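Local coordinates for UDP-N-acetylglucosamine 2-epimerase (PDB 4NES), which catalyses the reversible epimerization at C-2 of UDP-N-acetylglucosamine to UDP-N-acetylmannosamine, probably supplying activated donor for ManNAc residues, at residues 178-183 with 271-276. Residues are numbered along the deposited sequence; the frame is centred on the assembly and turned at random.
Sequences NLKIAE and YLEFLM. With UDP (uridine-5'-diphosphate), chain C.
Ala182 and Leu272 sit where two helices cross almost at a right angle (89°), their CA atoms 4.9 Å apart. The small methyl allows this, since Ala182 CB rests 3.5 Å from Leu272 O and also meets Leu272 CB. On one flank of the methyl, CG of Met276, a selenomethionine, comes up beside it; a bend at chi2 then brings SE across the aliphatic part of Glu183, 3.9 Å from its CG. On the other, Leu272 sends CD2 over the turn beginning at Asn178, where it meets the carbonyl O and CB and, more loosely, Ile181 CG2. Leu275 CD1 also meets Asn178, 3.8 Å from CB. In the GT-B fold of this epimerase, helix 170-183 follows the last strand of the first parallel sheet, while helix 271-280 belongs to the second domain, so the crossing packs the interdomain connection against a helix bordering the nucleotide cleft. Tyr271 lies between Asn178 and UDP. A chi1 of -167°, with CG anti to the backbone N, carries its ring there, so that Asn178 ND2 is at one edge, 3.9 Å from CE2, and the amide plane is turned 76° from it. The amide nitrogen itself is bonded to Ala174 O. At the opposite edge, CE1 comes within 3.3 Å of UDP O2', and Leu275 CD1 lies over one face. The hydroxyl is held by Glu294 and Thr175; Glu294 also binds UDP, so Tyr271, itself part of the pocket, probably helps to position it. Phe274 points to the ligand, with uracil C5 3.4 Å above the centre of its ring. With an alanine in its place the aromatic platform is gone, and the base would probably be freer to tilt, though Val269 O and other groups still bond to UDP.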
loop_
_atom_site.group_PDB
_atom_site.type_symbol
_atom_site.label_atom_id
_atom_site.label_comp_id
_atom_site.label_asym_id
_atom_site.label_seq_id
_atom_site.Cartn_x
_atom_site.Cartn_y
_atom_site.Cartn_z
ATOM N N ASN A 178 20.432 26.417 -6.249
ATOM C CA ASN A 178 20.037 27.457 -5.287
ATOM C C ASN A 178 21.116 28.009 -4.342
ATOM O O ASN A 178 20.951 29.112 -3.809
ATOM C CB ASN A 178 18.809 27.013 -4.480
ATOM C CG ASN A 178 17.566 26.884 -5.338
ATOM O OD1 ASN A 178 16.945 27.882 -5.707
ATOM N ND2 ASN A 178 17.203 25.655 -5.670
ATOM N N LEU A 179 22.200 27.269 -4.113
ATOM C CA LEU A 179 23.238 27.773 -3.209
ATOM C C LEU A 179 23.845 29.064 -3.744
ATOM O O LEU A 179 23.992 30.024 -3.001
ATOM C CB LEU A 179 24.332 26.728 -2.952
ATOM C CG LEU A 179 24.860 26.540 -1.522
ATOM C CD1 LEU A 179 26.328 26.136 -1.554
ATOM C CD2 LEU A 179 24.655 27.766 -0.646
ATOM N N LYS A 180 24.180 29.116 -5.026
ATOM C CA LYS A 180 24.764 30.351 -5.543
ATOM C C LYS A 180 23.751 31.504 -5.557
ATOM O O LYS A 180 24.128 32.649 -5.323
ATOM C CB LYS A 180 25.449 30.154 -6.906
ATOM C CG LYS A 180 24.519 29.864 -8.064
ATOM C CD LYS A 180 25.282 29.852 -9.393
ATOM C CE LYS A 180 25.607 28.432 -9.852
ATOM N NZ LYS A 180 26.253 28.393 -11.198
ATOM N N ILE A 181 22.471 31.197 -5.781
ATOM C CA ILE A 181 21.415 32.209 -5.662
ATOM C C ILE A 181 21.365 32.776 -4.243
ATOM O O ILE A 181 21.332 33.994 -4.041
ATOM C CB ILE A 181 20.025 31.645 -6.010
ATOM C CG1 ILE A 181 19.975 31.185 -7.472
ATOM C CG2 ILE A 181 18.945 32.684 -5.751
ATOM C CD1 ILE A 181 18.599 30.726 -7.931
ATOM N N ALA A 182 21.353 31.884 -3.260
ATOM C CA ALA A 182 21.344 32.282 -1.860
ATOM C C ALA A 182 22.552 33.159 -1.526
ATOM O O ALA A 182 22.406 34.234 -0.932
ATOM C CB ALA A 182 21.305 31.052 -0.971
ATOM N N GLU A 183 23.738 32.704 -1.927
ATOM C CA GLU A 183 24.979 33.416 -1.649
ATOM C C GLU A 183 25.002 34.828 -2.237
ATOM O O GLU A 183 25.605 35.734 -1.650
ATOM C CB GLU A 183 26.172 32.616 -2.182
ATOM C CG GLU A 183 26.461 31.330 -1.438
ATOM C CD GLU A 183 27.440 30.439 -2.181
ATOM O OE1 GLU A 183 27.687 30.687 -3.381
ATOM O OE2 GLU A 183 27.958 29.486 -1.570
ATOM N N TYR A 271 14.118 28.035 1.816
ATOM C CA TYR A 271 15.216 27.182 1.367
ATOM C C TYR A 271 16.538 27.937 1.217
ATOM O O TYR A 271 17.594 27.438 1.599
ATOM C CB TYR A 271 14.840 26.511 0.052
ATOM C CG TYR A 271 15.747 25.375 -0.343
ATOM C CD1 TYR A 271 16.075 24.383 0.560
ATOM C CD2 TYR A 271 16.260 25.291 -1.638
ATOM C CE1 TYR A 271 16.895 23.331 0.198
ATOM C CE2 TYR A 271 17.082 24.237 -2.009
ATOM C CZ TYR A 271 17.395 23.263 -1.076
ATOM O OH TYR A 271 18.208 22.209 -1.431
ATOM N N LEU A 272 16.485 29.143 0.666
ATOM C CA LEU A 272 17.708 29.913 0.464
ATOM C C LEU A 272 18.369 30.238 1.799
ATOM O O LEU A 272 19.589 30.094 1.975
ATOM C CB LEU A 272 17.416 31.202 -0.307
ATOM C CG LEU A 272 16.789 31.003 -1.680
ATOM C CD1 LEU A 272 16.489 32.366 -2.298
ATOM C CD2 LEU A 272 17.705 30.198 -2.585
ATOM N N GLU A 273 17.546 30.674 2.741
ATOM C CA GLU A 273 18.004 30.968 4.083
ATOM C C GLU A 273 18.576 29.717 4.755
ATOM O O GLU A 273 19.636 29.763 5.386
ATOM C CB GLU A 273 16.845 31.550 4.898
ATOM C CG GLU A 273 16.438 32.967 4.468
ATOM C CD GLU A 273 15.550 32.998 3.240
ATOM O OE1 GLU A 273 15.010 31.942 2.836
ATOM O OE2 GLU A 273 15.388 34.095 2.667
ATOM N N PHE A 274 17.878 28.592 4.613
ATOM C CA PHE A 274 18.328 27.378 5.278
ATOM C C PHE A 274 19.627 26.840 4.685
ATOM O O PHE A 274 20.490 26.356 5.419
ATOM C CB PHE A 274 17.241 26.300 5.298
ATOM C CG PHE A 274 17.488 25.256 6.336
ATOM C CD1 PHE A 274 17.332 25.562 7.677
ATOM C CD2 PHE A 274 17.925 23.987 5.983
ATOM C CE1 PHE A 274 17.587 24.613 8.657
ATOM C CE2 PHE A 274 18.171 23.033 6.964
ATOM C CZ PHE A 274 18.006 23.359 8.297
ATOM N N LEU A 275 19.778 26.923 3.364
ATOM C CA LEU A 275 21.027 26.510 2.730
ATOM C C LEU A 275 22.205 27.294 3.284
ATOM O O LEU A 275 23.276 26.742 3.513
ATOM C CB LEU A 275 20.964 26.717 1.217
ATOM C CG LEU A 275 20.153 25.691 0.435
ATOM C CD1 LEU A 275 20.049 26.169 -1.005
ATOM C CD2 LEU A 275 20.803 24.312 0.493
HETATM N N MSE A 276 22.009 28.587 3.518
HETATM C CA MSE A 276 23.055 29.386 4.130
HETATM C C MSE A 276 23.380 28.934 5.552
HETATM O O MSE A 276 24.548 28.860 5.938
HETATM C CB MSE A 276 22.666 30.865 4.105
HETATM C CG MSE A 276 22.756 31.504 2.730
HETATM SE SE MSE A 276 24.561 31.434 1.996
HETATM C CE MSE A 276 25.471 32.487 3.358
HETATM N N1 UDP C . 14.460 23.142 5.135
HETATM C C2 UDP C . 14.182 24.446 4.904
HETATM N N3 UDP C . 14.003 25.289 5.945
HETATM C C4 UDP C . 14.085 24.879 7.229
HETATM C C5 UDP C . 14.368 23.535 7.508
HETATM C C6 UDP C . 14.542 22.678 6.416
HETATM O O2 UDP C . 14.095 24.871 3.749
HETATM O O4 UDP C . 13.884 25.787 8.265
HETATM C "C1'" UDP C . 14.618 22.164 4.044
HETATM C "C2'" UDP C . 15.865 21.457 3.938
HETATM O "O2'" UDP C . 16.843 22.264 3.321
HETATM C "C3'" UDP C . 15.501 20.248 3.186
HETATM C "C4'" UDP C . 14.106 20.022 3.534
HETATM O "O4'" UDP C . 13.680 21.121 4.300
HETATM O "O3'" UDP C . 15.616 20.383 1.797
HETATM C "C5'" UDP C . 13.884 18.805 4.368
HETATM O "O5'" UDP C . 12.547 18.692 4.788
HETATM P PA UDP C . 12.139 18.034 6.171
HETATM O O1A UDP C . 10.956 18.802 6.720
HETATM O O2A UDP C . 13.330 18.055 7.104
HETATM O O3A UDP C . 11.633 16.567 5.888
HETATM P PB UDP C . 12.333 15.211 5.526
HETATM O O1B UDP C . 13.468 15.457 4.544
HETATM O O2B UDP C . 12.810 14.558 6.798
HETATM O O3B UDP C . 11.207 14.427 4.912
#